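6-phosphogluconate dehydrogenase (Decarboxylating) (PDB 4E21) probably catalyses the NADP-dependent oxidative decarboxylation of 6-phosphogluconate in the pentose phosphate pathway. Local coordinates at residues B[299-311]-B[323-335]. Residues are numbered along the deposited sequence; the frame is centred on the assembly and turned at random.
Sequences RVSDSGEGRWTVA and LSSALYERFSSRG
A bend at chi3 turns the Arg334 guanidinium back against 299-302, while Asp302, its CG set between backbone N and carbonyl carbon (chi1 80°), points its carboxylate at it. Arg334 NE donates to Val300 O at 2.8 Å, nearly in the guanidinium plane though tilted from the carbonyl plane; NH2 adds a weak bond to the same oxygen and a weak, bent salt-bridge bond to Asp302 OD1. The extended Arg307 side chain takes that carboxylate side-on: NE meets OD2 at 2.8 Å, almost straight (174°), and NH2 uses the syn lone pair of OD1. One carboxylate thus joins two arginines with nearly parallel planes, and its negative charge probably offsets their closeness. Phe331 CE2 sits over one face of the Arg307 guanidinium, toward its rim, 3.6 Å from NH2, with the ring steeply inclined to it. A lysine in place of Arg307 would probably lose the two-pronged grip, leaving Asp302 freer to turn and Phe331 without the flat group beneath CE2. In this all-helical C-terminal domain, helices 305-316 and 321-333 form a helical hairpin; the axes of 305-311 and 323-333 approach to 9.7 Å and cross at -142°. Leu327 CD2 packs between the helices, 3.8 Å from Arg307 CA and also against Val310 CG2. Earlier in the loop, Ser333 OG accepts from Val300 N at 2.8 Å and donates to Arg330 O. Arg330 runs its CG and CD alongside Val300 CG1, which also lies over one face of its guanidinium, and donates from NH1 to Ser301 O, with Tyr218 of helix 205-232 as its cation-pi partner. Near Val310, Ser324 OG bonds to Ala320 O and to Tyr328 OH of a second subunit.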
loop_
_atom_site.group_PDB
_atom_site.type_symbol
_atom_site.label_atom_id
_atom_site.label_comp_id
_atom_site.label_asym_id
_atom_site.label_seq_id
_atom_site.Cartn_x
_atom_site.Cartn_y
_atom_site.Cartn_z
ATOM N N ARG B 299 -12.004 -11.185 12.726
ATOM C CA ARG B 299 -12.084 -9.763 13.060
ATOM C C ARG B 299 -10.901 -9.432 13.951
ATOM O O ARG B 299 -10.753 -9.989 15.032
ATOM C CB ARG B 299 -13.412 -9.432 13.737
ATOM C CG ARG B 299 -14.629 -9.704 12.848
ATOM C CD ARG B 299 -15.957 -9.351 13.545
ATOM N NE ARG B 299 -15.979 -7.962 14.021
ATOM C CZ ARG B 299 -16.606 -6.968 13.389
ATOM N NH1 ARG B 299 -17.280 -7.209 12.265
ATOM N NH2 ARG B 299 -16.570 -5.735 13.882
ATOM N N VAL B 300 -10.021 -8.573 13.457
ATOM C CA VAL B 300 -8.811 -8.238 14.196
ATOM C C VAL B 300 -8.966 -6.849 14.806
ATOM O O VAL B 300 -9.266 -5.881 14.101
ATOM C CB VAL B 300 -7.560 -8.262 13.292
ATOM C CG1 VAL B 300 -6.325 -7.988 14.116
ATOM C CG2 VAL B 300 -7.440 -9.614 12.546
ATOM N N SER B 301 -8.775 -6.768 16.115
ATOM C CA SER B 301 -8.849 -5.518 16.842
ATOM C C SER B 301 -7.519 -4.813 16.742
ATOM O O SER B 301 -6.521 -5.401 16.329
ATOM C CB SER B 301 -9.152 -5.779 18.322
ATOM O OG SER B 301 -10.473 -6.260 18.501
ATOM N N ASP B 302 -7.518 -3.547 17.135
ATOM C CA ASP B 302 -6.299 -2.759 17.211
ATOM C C ASP B 302 -6.485 -1.816 18.410
ATOM O O ASP B 302 -7.581 -1.288 18.604
ATOM C CB ASP B 302 -6.108 -1.972 15.910
ATOM C CG ASP B 302 -6.962 -0.720 15.861
ATOM O OD1 ASP B 302 -8.142 -0.794 15.435
ATOM O OD2 ASP B 302 -6.447 0.351 16.258
ATOM N N SER B 303 -5.438 -1.599 19.206
ATOM C CA SER B 303 -5.602 -0.913 20.490
ATOM C C SER B 303 -5.228 0.564 20.532
ATOM O O SER B 303 -5.407 1.223 21.559
ATOM C CB SER B 303 -4.870 -1.660 21.602
ATOM O OG SER B 303 -5.411 -2.961 21.726
ATOM N N GLY B 304 -4.708 1.088 19.436
ATOM C CA GLY B 304 -4.456 2.510 19.375
ATOM C C GLY B 304 -3.048 2.844 18.956
ATOM O O GLY B 304 -2.848 3.709 18.112
ATOM N N GLU B 305 -2.063 2.175 19.536
ATOM C CA GLU B 305 -0.670 2.507 19.248
ATOM C C GLU B 305 -0.352 2.417 17.759
ATOM O O GLU B 305 0.432 3.199 17.251
ATOM C CB GLU B 305 0.271 1.623 20.045
ATOM C CG GLU B 305 0.523 2.139 21.466
ATOM C CD GLU B 305 -0.343 1.463 22.520
ATOM O OE1 GLU B 305 -1.176 0.573 22.156
ATOM O OE2 GLU B 305 -0.172 1.835 23.718
ATOM N N GLY B 306 -0.970 1.471 17.060
ATOM C CA GLY B 306 -0.827 1.387 15.618
ATOM C C GLY B 306 -1.348 2.640 14.937
ATOM O O GLY B 306 -0.687 3.185 14.046
ATOM N N ARG B 307 -2.531 3.107 15.331
ATOM C CA ARG B 307 -3.033 4.349 14.759
ATOM C C ARG B 307 -2.129 5.534 15.088
ATOM O O ARG B 307 -1.848 6.357 14.215
ATOM C CB ARG B 307 -4.462 4.646 15.206
ATOM C CG ARG B 307 -5.378 3.495 15.012
ATOM C CD ARG B 307 -6.809 3.868 15.268
ATOM N NE ARG B 307 -7.652 2.678 15.387
ATOM C CZ ARG B 307 -8.964 2.681 15.172
ATOM N NH1 ARG B 307 -9.568 3.809 14.815
ATOM N NH2 ARG B 307 -9.669 1.565 15.325
ATOM N N TRP B 308 -1.706 5.639 16.345
ATOM C CA TRP B 308 -0.889 6.769 16.772
ATOM C C TRP B 308 0.412 6.804 15.990
ATOM O O TRP B 308 0.933 7.862 15.696
ATOM C CB TRP B 308 -0.597 6.721 18.279
ATOM C CG TRP B 308 -1.833 6.559 19.113
ATOM C CD1 TRP B 308 -3.118 6.837 18.736
ATOM C CD2 TRP B 308 -1.903 6.114 20.478
ATOM N NE1 TRP B 308 -3.985 6.565 19.765
ATOM C CE2 TRP B 308 -3.267 6.123 20.849
ATOM C CE3 TRP B 308 -0.947 5.705 21.416
ATOM C CZ2 TRP B 308 -3.701 5.739 22.130
ATOM C CZ3 TRP B 308 -1.378 5.318 22.693
ATOM C CH2 TRP B 308 -2.742 5.338 23.035
ATOM N N THR B 309 0.936 5.634 15.666
ATOM C CA THR B 309 2.190 5.533 14.920
ATOM C C THR B 309 2.047 6.139 13.534
ATOM O O THR B 309 2.909 6.903 13.090
ATOM C CB THR B 309 2.663 4.058 14.749
ATOM O OG1 THR B 309 2.920 3.471 16.030
ATOM C CG2 THR B 309 3.928 4.004 13.926
ATOM N N VAL B 310 0.965 5.790 12.847
ATOM C CA VAL B 310 0.694 6.348 11.523
ATOM C C VAL B 310 0.454 7.876 11.584
ATOM O O VAL B 310 0.916 8.621 10.710
ATOM C CB VAL B 310 -0.493 5.646 10.871
ATOM C CG1 VAL B 310 -0.905 6.371 9.574
ATOM C CG2 VAL B 310 -0.152 4.144 10.634
ATOM N N ALA B 311 -0.251 8.332 12.620
ATOM C CA ALA B 311 -0.419 9.770 12.855
ATOM C C ALA B 311 0.935 10.485 12.992
ATOM O O ALA B 311 1.121 11.555 12.416
ATOM C CB ALA B 311 -1.294 10.041 14.082
ATOM N N LEU B 323 3.456 -0.038 7.500
ATOM C CA LEU B 323 2.799 0.139 8.786
ATOM C C LEU B 323 1.328 0.498 8.588
ATOM O O LEU B 323 0.457 -0.038 9.294
ATOM C CB LEU B 323 3.522 1.168 9.702
ATOM C CG LEU B 323 5.022 0.924 9.976
ATOM C CD1 LEU B 323 5.637 1.911 10.985
ATOM C CD2 LEU B 323 5.296 -0.521 10.387
ATOM N N SER B 324 1.038 1.378 7.628
ATOM C CA SER B 324 -0.353 1.823 7.449
ATOM C C SER B 324 -1.209 0.706 6.877
ATOM O O SER B 324 -2.345 0.471 7.314
ATOM C CB SER B 324 -0.439 3.057 6.551
ATOM O OG SER B 324 0.487 4.022 7.001
ATOM N N SER B 325 -0.671 0.028 5.880
ATOM C CA SER B 325 -1.415 -1.053 5.276
ATOM C C SER B 325 -1.725 -2.183 6.257
ATOM O O SER B 325 -2.813 -2.742 6.222
ATOM C CB SER B 325 -0.716 -1.530 4.029
ATOM O OG SER B 325 -1.124 -0.669 2.977
ATOM N N ALA B 326 -0.795 -2.473 7.164
ATOM C CA ALA B 326 -1.036 -3.488 8.196
ATOM C C ALA B 326 -2.183 -3.056 9.112
ATOM O O ALA B 326 -3.030 -3.872 9.517
ATOM C CB ALA B 326 0.221 -3.763 9.009
ATOM N N LEU B 327 -2.218 -1.772 9.428
ATOM C CA LEU B 327 -3.328 -1.224 10.197
ATOM C C LEU B 327 -4.650 -1.327 9.421
ATOM O O LEU B 327 -5.675 -1.754 9.985
ATOM C CB LEU B 327 -3.055 0.234 10.596
ATOM C CG LEU B 327 -4.147 0.938 11.409
ATOM C CD1 LEU B 327 -4.302 0.312 12.792
ATOM C CD2 LEU B 327 -3.818 2.430 11.538
ATOM N N TYR B 328 -4.629 -0.933 8.144
ATOM C CA TYR B 328 -5.856 -0.893 7.346
ATOM C C TYR B 328 -6.421 -2.292 7.149
ATOM O O TYR B 328 -7.645 -2.468 7.024
ATOM C CB TYR B 328 -5.654 -0.200 5.990
ATOM C CG TYR B 328 -5.180 1.237 6.119
ATOM C CD1 TYR B 328 -4.319 1.807 5.174
ATOM C CD2 TYR B 328 -5.584 2.016 7.192
ATOM C CE1 TYR B 328 -3.877 3.133 5.301
ATOM C CE2 TYR B 328 -5.145 3.327 7.343
ATOM C CZ TYR B 328 -4.297 3.883 6.393
ATOM O OH TYR B 328 -3.865 5.169 6.560
ATOM N N GLU B 329 -5.534 -3.284 7.113
ATOM C CA GLU B 329 -5.998 -4.646 6.965
ATOM C C GLU B 329 -6.806 -5.047 8.178
ATOM O O GLU B 329 -7.786 -5.779 8.061
ATOM C CB GLU B 329 -4.835 -5.621 6.697
ATOM C CG GLU B 329 -4.245 -5.477 5.268
ATOM C CD GLU B 329 -3.002 -6.324 5.085
ATOM O OE1 GLU B 329 -2.213 -6.408 6.035
ATOM O OE2 GLU B 329 -2.812 -6.925 4.011
ATOM N N ARG B 330 -6.396 -4.575 9.346
ATOM C CA ARG B 330 -7.187 -4.809 10.545
ATOM C C ARG B 330 -8.558 -4.137 10.419
ATOM O O ARG B 330 -9.573 -4.752 10.766
ATOM C CB ARG B 330 -6.447 -4.357 11.815
ATOM C CG ARG B 330 -5.140 -5.103 12.045
ATOM C CD ARG B 330 -4.600 -4.876 13.434
ATOM N NE ARG B 330 -3.372 -5.633 13.657
ATOM C CZ ARG B 330 -2.862 -5.907 14.852
ATOM N NH1 ARG B 330 -3.483 -5.511 15.961
ATOM N NH2 ARG B 330 -1.740 -6.594 14.933
ATOM N N PHE B 331 -8.598 -2.902 9.904
ATOM C CA PHE B 331 -9.885 -2.217 9.686
ATOM C C PHE B 331 -10.821 -3.013 8.781
ATOM O O PHE B 331 -11.997 -3.192 9.111
ATOM C CB PHE B 331 -9.726 -0.807 9.096
ATOM C CG PHE B 331 -9.040 0.161 9.997
ATOM C CD1 PHE B 331 -8.626 1.383 9.518
ATOM C CD2 PHE B 331 -8.781 -0.160 11.326
ATOM C CE1 PHE B 331 -7.988 2.297 10.371
ATOM C CE2 PHE B 331 -8.130 0.737 12.173
ATOM C CZ PHE B 331 -7.746 1.959 11.701
ATOM N N SER B 332 -10.313 -3.479 7.635
ATOM C CA SER B 332 -11.172 -4.180 6.676
ATOM C C SER B 332 -11.555 -5.555 7.200
ATOM O O SER B 332 -12.601 -6.091 6.837
ATOM C CB SER B 332 -10.516 -4.291 5.283
ATOM O OG SER B 332 -9.235 -4.856 5.410
ATOM N N SER B 333 -10.716 -6.118 8.064
ATOM C CA SER B 333 -11.021 -7.399 8.680
ATOM C C SER B 333 -12.274 -7.269 9.553
ATOM O O SER B 333 -12.960 -8.263 9.824
ATOM C CB SER B 333 -9.848 -7.892 9.510
ATOM O OG SER B 333 -9.952 -7.464 10.858
ATOM N N ARG B 334 -12.583 -6.045 9.980
ATOM C CA ARG B 334 -13.838 -5.813 10.682
ATOM C C ARG B 334 -14.970 -5.338 9.770
ATOM O O ARG B 334 -16.020 -4.957 10.270
ATOM C CB ARG B 334 -13.671 -4.804 11.802
ATOM C CG ARG B 334 -12.759 -5.213 12.897
ATOM C CD ARG B 334 -12.634 -4.061 13.903
ATOM N NE ARG B 334 -11.224 -3.858 14.134
ATOM C CZ ARG B 334 -10.588 -2.702 14.037
ATOM N NH1 ARG B 334 -11.246 -1.573 13.783
ATOM N NH2 ARG B 334 -9.275 -2.689 14.243
ATOM N N GLY B 335 -14.766 -5.341 8.453
ATOM C CA GLY B 335 -15.818 -4.931 7.524
ATOM C C GLY B 335 -15.968 -3.432 7.278
ATOM O O GLY B 335 -16.886 -3.000 6.581
#